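Local coordinates for protein biliverdin reductase (Synechocystis sp., PDB 5B3T) that probably reduces biliverdin to bilirubin with NAD(P)H through its Rossmann-fold domain, a step of the heme-degrading pathway, at residues A[22-27]-A[285-290]; A[30-33]-A[37-40]. All blocks are in the same frame, centred on the assembly; numbering follows the deposited sequence.

Contact 1. Residues A[22-27]-A[285-290]. With PO4 (phosphate ion), chain C; PO4 (phosphate ion), chain E.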
loop_
_atom_site.group_PDB
_atom_site.type_symbol
_atom_site.label_atom_id
_atom_site.label_comp_id
_atom_site.label_asym_id
_atom_site.label_seq_id
_atom_site.Cartn_x
_atom_site.Cartn_y
_atom_site.Cartn_z
ATOM N N GLY A 22 2.222 11.764 4.804
ATOM C CA GLY A 22 1.544 11.758 3.525
ATOM C C GLY A 22 0.056 11.490 3.646
ATOM O O GLY A 22 -0.564 11.701 4.691
ATOM N N TYR A 23 -0.519 10.997 2.545
ATOM C CA TYR A 23 -1.971 10.856 2.458
ATOM C C TYR A 23 -2.502 9.874 3.496
ATOM O O TYR A 23 -3.473 10.168 4.203
ATOM C CB TYR A 23 -2.370 10.415 1.047
ATOM C CG TYR A 23 -3.863 10.251 0.865
ATOM C CD1 TYR A 23 -4.493 9.047 1.158
ATOM C CD2 TYR A 23 -4.643 11.303 0.406
ATOM C CE1 TYR A 23 -5.853 8.896 0.997
ATOM C CE2 TYR A 23 -6.008 11.161 0.241
ATOM C CZ TYR A 23 -6.606 9.955 0.540
ATOM O OH TYR A 23 -7.964 9.804 0.379
ATOM N N ALA A 24 -1.892 8.690 3.587
ATOM C CA ALA A 24 -2.376 7.687 4.530
ATOM C C ALA A 24 -2.261 8.186 5.965
ATOM O O ALA A 24 -3.169 7.974 6.777
ATOM C CB ALA A 24 -1.606 6.378 4.348
ATOM N N ALA A 25 -1.157 8.861 6.291
ATOM C CA ALA A 25 -0.987 9.400 7.635
ATOM C C ALA A 25 -2.041 10.456 7.945
ATOM O O ALA A 25 -2.566 10.509 9.062
ATOM C CB ALA A 25 0.417 9.984 7.789
ATOM N N GLN A 26 -2.363 11.303 6.966
ATOM C CA GLN A 26 -3.339 12.364 7.196
ATOM C C GLN A 26 -4.736 11.792 7.413
ATOM O O GLN A 26 -5.457 12.224 8.319
ATOM C CB GLN A 26 -3.325 13.348 6.024
ATOM C CG GLN A 26 -2.048 14.170 5.935
ATOM C CD GLN A 26 -1.931 14.947 4.636
ATOM O OE1 GLN A 26 -2.928 15.410 4.084
ATOM N NE2 GLN A 26 -0.706 15.090 4.141
ATOM N N ARG A 27 -5.134 10.815 6.592
ATOM C CA ARG A 27 -6.446 10.195 6.762
ATOM C C ARG A 27 -6.562 9.503 8.114
ATOM O O ARG A 27 -7.592 9.614 8.788
ATOM C CB ARG A 27 -6.712 9.201 5.631
ATOM C CG ARG A 27 -6.842 9.840 4.261
ATOM C CD ARG A 27 -7.865 10.957 4.290
ATOM N NE ARG A 27 -8.212 11.427 2.954
ATOM C CZ ARG A 27 -8.817 12.586 2.710
ATOM N NH1 ARG A 27 -9.123 13.393 3.716
ATOM N NH2 ARG A 27 -9.101 12.943 1.465
ATOM N N GLY A 285 -13.440 7.242 3.165
ATOM C CA GLY A 285 -14.385 6.361 3.828
ATOM C C GLY A 285 -13.777 5.018 4.180
ATOM O O GLY A 285 -14.046 4.467 5.250
ATOM N N LEU A 286 -12.941 4.476 3.291
ATOM C CA LEU A 286 -12.322 3.181 3.553
ATOM C C LEU A 286 -11.286 3.275 4.665
ATOM O O LEU A 286 -11.165 2.357 5.485
ATOM C CB LEU A 286 -11.692 2.627 2.274
ATOM C CG LEU A 286 -12.667 2.235 1.163
ATOM C CD1 LEU A 286 -11.933 2.065 -0.159
ATOM C CD2 LEU A 286 -13.414 0.960 1.533
ATOM N N PHE A 287 -10.520 4.371 4.707
ATOM C CA PHE A 287 -9.585 4.568 5.812
ATOM C C PHE A 287 -10.321 4.704 7.137
ATOM O O PHE A 287 -9.867 4.181 8.162
ATOM C CB PHE A 287 -8.714 5.802 5.565
ATOM C CG PHE A 287 -7.406 5.501 4.890
ATOM C CD1 PHE A 287 -6.439 4.745 5.534
ATOM C CD2 PHE A 287 -7.136 5.984 3.621
ATOM C CE1 PHE A 287 -5.231 4.465 4.920
ATOM C CE2 PHE A 287 -5.927 5.708 2.998
ATOM C CZ PHE A 287 -4.974 4.948 3.649
ATOM N N ARG A 288 -11.457 5.405 7.138
ATOM C CA ARG A 288 -12.200 5.597 8.379
ATOM C C ARG A 288 -12.751 4.277 8.902
ATOM O O ARG A 288 -12.625 3.971 10.093
ATOM C CB ARG A 288 -13.330 6.606 8.175
ATOM C CG ARG A 288 -14.164 6.813 9.434
ATOM C CD ARG A 288 -15.185 7.922 9.277
ATOM N NE ARG A 288 -15.940 8.120 10.510
ATOM C CZ ARG A 288 -16.596 9.234 10.817
ATOM N NH1 ARG A 288 -16.591 10.262 9.979
ATOM N NH2 ARG A 288 -17.254 9.322 11.965
ATOM N N GLN A 289 -13.368 3.479 8.025
ATOM C CA GLN A 289 -13.890 2.183 8.451
ATOM C C GLN A 289 -12.778 1.294 8.995
ATOM O O GLN A 289 -12.964 0.602 10.003
ATOM C CB GLN A 289 -14.607 1.491 7.291
ATOM C CG GLN A 289 -15.824 2.243 6.769
ATOM C CD GLN A 289 -16.726 2.739 7.885
ATOM O OE1 GLN A 289 -16.980 3.938 8.008
ATOM N NE2 GLN A 289 -17.215 1.817 8.706
ATOM N N ASP A 290 -11.612 1.303 8.346
ATOM C CA ASP A 290 -10.504 0.485 8.826
ATOM C C ASP A 290 -9.980 0.995 10.163
ATOM O O ASP A 290 -9.708 0.201 11.070
ATOM C CB ASP A 290 -9.383 0.450 7.792
ATOM C CG ASP A 290 -8.302 -0.549 8.148
ATOM O OD1 ASP A 290 -8.508 -1.758 7.906
ATOM O OD2 ASP A 290 -7.252 -0.128 8.678
HETATM P P PO4 C . -10.446 10.353 -1.818
HETATM O O1 PO4 C . -11.227 11.195 -2.793
HETATM O O2 PO4 C . -11.189 10.246 -0.509
HETATM O O3 PO4 C . -10.262 8.971 -2.395
HETATM O O4 PO4 C . -9.100 10.994 -1.577
HETATM P P PO4 E . -18.520 12.807 12.270
HETATM O O1 PO4 E . -19.957 13.165 11.975
HETATM O O2 PO4 E . -17.920 13.845 13.188
HETATM O O3 PO4 E . -17.736 12.763 10.981
HETATM O O4 PO4 E . -18.468 11.453 12.937
#
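A chi1 of -180° puts the Y23 ring opposite its backbone N, beside the carbonyl carbon, with CE1 3.8 Å from CE2 of F287, while a chi1 of -66° sets R27 CG 3.5 Å above one face of that tyrosine, toward its rim. Y23 opens helix 23-34, the first of the NAD(P)-binding Rossmann fold, packed on helix 283-300; the axes of the two short helical segments make 58°. F287 is the shared partner: its CZ meets CB of A24 at 3.7 Å, and its CD2 meets CB of R27 at 3.8 Å. A small alanine lets the phenylalanine come close to the helix backbone, and a large flat ring can touch three residues on one side of the helix. Y23 OH accepts a hydrogen bond from R27 NE at 3.1 Å, in the guanidinium plane, and gives one to phosphate O4 at 2.6 Å. A phenylalanine here would probably keep the ring packing but leave R27 NE and the phosphate without their shared hydroxyl. Y23 and A24 bind NADP(+) in another structure of this protein, none here; this phosphate, probably from the crystallisation liquor and also bonded by R283 NE and R284 N, is consistent with an anion-accepting spot beside the cofactor site.

Contact 2. Residues A[30-33]-A[37-40]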
loop_
_atom_site.group_PDB
_atom_site.type_symbol
_atom_site.label_atom_id
_atom_site.label_comp_id
_atom_site.label_asym_id
_atom_site.label_seq_id
_atom_site.Cartn_x
_atom_site.Cartn_y
_atom_site.Cartn_z
ATOM N N GLU A 30 -6.874 12.169 10.860
ATOM C CA GLU A 30 -8.192 12.794 10.917
ATOM C C GLU A 30 -9.166 11.960 11.743
ATOM O O GLU A 30 -9.921 12.502 12.558
ATOM C CB GLU A 30 -8.728 13.017 9.502
ATOM C CG GLU A 30 -7.989 14.099 8.723
ATOM C CD GLU A 30 -8.377 14.145 7.256
ATOM O OE1 GLU A 30 -8.960 13.160 6.755
ATOM O OE2 GLU A 30 -8.098 15.171 6.601
ATOM N N VAL A 31 -9.151 10.638 11.564
ATOM C CA VAL A 31 -10.105 9.787 12.269
ATOM C C VAL A 31 -9.676 9.557 13.714
ATOM O O VAL A 31 -10.515 9.518 14.620
ATOM C CB VAL A 31 -10.292 8.461 11.508
ATOM C CG1 VAL A 31 -11.264 7.552 12.251
ATOM C CG2 VAL A 31 -10.781 8.726 10.088
ATOM N N PHE A 32 -8.372 9.393 13.956
ATOM C CA PHE A 32 -7.891 9.196 15.321
ATOM C C PHE A 32 -8.248 10.377 16.213
ATOM O O PHE A 32 -8.622 10.194 17.378
ATOM C CB PHE A 32 -6.380 8.963 15.324
ATOM C CG PHE A 32 -5.985 7.554 15.013
ATOM C CD1 PHE A 32 -6.621 6.497 15.632
ATOM C CD2 PHE A 32 -4.973 7.287 14.105
ATOM C CE1 PHE A 32 -6.262 5.196 15.356
ATOM C CE2 PHE A 32 -4.611 5.985 13.824
ATOM C CZ PHE A 32 -5.255 4.939 14.450
ATOM N N ARG A 33 -8.157 11.557 15.642
ATOM C CA ARG A 33 -8.507 12.769 16.337
ATOM C C ARG A 33 -10.004 12.875 16.605
ATOM O O ARG A 33 -10.415 13.175 17.674
ATOM C CB ARG A 33 -8.043 14.016 15.571
ATOM C CG ARG A 33 -8.261 15.316 16.311
ATOM C CD ARG A 33 -7.821 16.564 15.570
ATOM N NE ARG A 33 -8.200 16.568 14.161
ATOM C CZ ARG A 33 -7.971 17.568 13.307
ATOM N NH1 ARG A 33 -7.402 18.696 13.744
ATOM N NH2 ARG A 33 -8.341 17.447 12.038
ATOM N N ARG A 37 -12.347 7.410 21.183
ATOM C CA ARG A 37 -11.603 6.289 21.738
ATOM C C ARG A 37 -10.097 6.431 21.564
ATOM O O ARG A 37 -9.351 5.592 22.080
ATOM C CB ARG A 37 -12.069 4.980 21.095
ATOM C CG ARG A 37 -13.524 4.621 21.367
ATOM C CD ARG A 37 -13.988 3.480 20.470
ATOM N NE ARG A 37 -14.118 3.898 19.076
ATOM C CZ ARG A 37 -14.374 3.073 18.066
ATOM N NH1 ARG A 37 -14.528 1.774 18.288
ATOM N NH2 ARG A 37 -14.477 3.546 16.831
ATOM N N SER A 38 -9.631 7.462 20.862
ATOM C CA SER A 38 -8.218 7.578 20.531
ATOM C C SER A 38 -7.761 9.021 20.683
ATOM O O SER A 38 -8.567 9.956 20.737
ATOM C CB SER A 38 -7.932 7.072 19.112
ATOM O OG SER A 38 -8.798 7.677 18.168
ATOM N N GLN A 39 -6.441 9.186 20.738
ATOM C CA GLN A 39 -5.802 10.483 20.934
ATOM C C GLN A 39 -4.486 10.493 20.171
ATOM O O GLN A 39 -3.644 9.614 20.378
ATOM C CB GLN A 39 -5.563 10.751 22.424
ATOM C CG GLN A 39 -4.863 12.063 22.730
ATOM C CD GLN A 39 -5.756 13.268 22.517
ATOM O OE1 GLN A 39 -6.969 13.199 22.717
ATOM N NE2 GLN A 39 -5.159 14.384 22.116
ATOM N N LEU A 40 -4.310 11.479 19.295
ATOM C CA LEU A 40 -3.062 11.636 18.559
ATOM C C LEU A 40 -2.054 12.367 19.441
ATOM O O LEU A 40 -2.298 13.503 19.862
ATOM C CB LEU A 40 -3.309 12.395 17.255
ATOM C CG LEU A 40 -2.116 12.797 16.385
ATOM C CD1 LEU A 40 -1.272 11.589 16.019
ATOM C CD2 LEU A 40 -2.592 13.519 15.130
#
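F32 and S38 meet where helix 23-34 hands over to strand 38-44, at the end of the helix in the first beta-alpha-beta unit (14-19, 23-34, 38-44) of the Rossmann fold. Few residues separate helix from strand here, and the two are tied by one side chain bonding to one backbone carbonyl. S38, pointing toward the helix, sends OG as a donor to the carbonyl of F32, with OG 2.6 Å from F32 O. The donor lies in the carbonyl plane on a lone pair, at a C=O...donor angle of 116°. A chi1 of 52° sets this OG between the backbone N and the carbonyl carbon of its own residue, and there it can serve a carbonyl close to the helix end. Serine fits because it is short and polar: a buried position next to a backbone oxygen is filled, and its hydroxyl is satisfied. F32 supplies the apolar half. Its ring is buried against V16 of the neighbouring strand 14-19 and T291 of helix 283-300, which is why an aromatic suits the helix's inner side. L40 also points toward the helix but makes no close contact with it; it packs on I18 and on F58 of helix 48-58, as a leucine pointing into the core should. On the strand itself, Q39 keeps its backbone bonded to V14 and V16, its first side-chain bond turned away. At the ring edge of F32, CD1 lies 3.5 Å from S38 OG, close to the ring plane.

In the fold
From the N terminus, strand 14-19 leads into helix 23-34, whose first turn belongs to contact 1 and whose last turns belong to contact 2. Contact 2 closes almost at once, when strand 38-44 follows the helix and takes up the edge of the parallel sheet. Contact 1 stays open for more than 250 residues, through the rest of the Rossmann sheet and the mixed sheet of the C-terminal domain, until helix 283-300 returns to helix 23-34. Contact 2 is therefore nested inside contact 1. The two centres are about 12 Å apart, and the contacts meet directly where R288 CB lies 3.8 Å from V31 CG2.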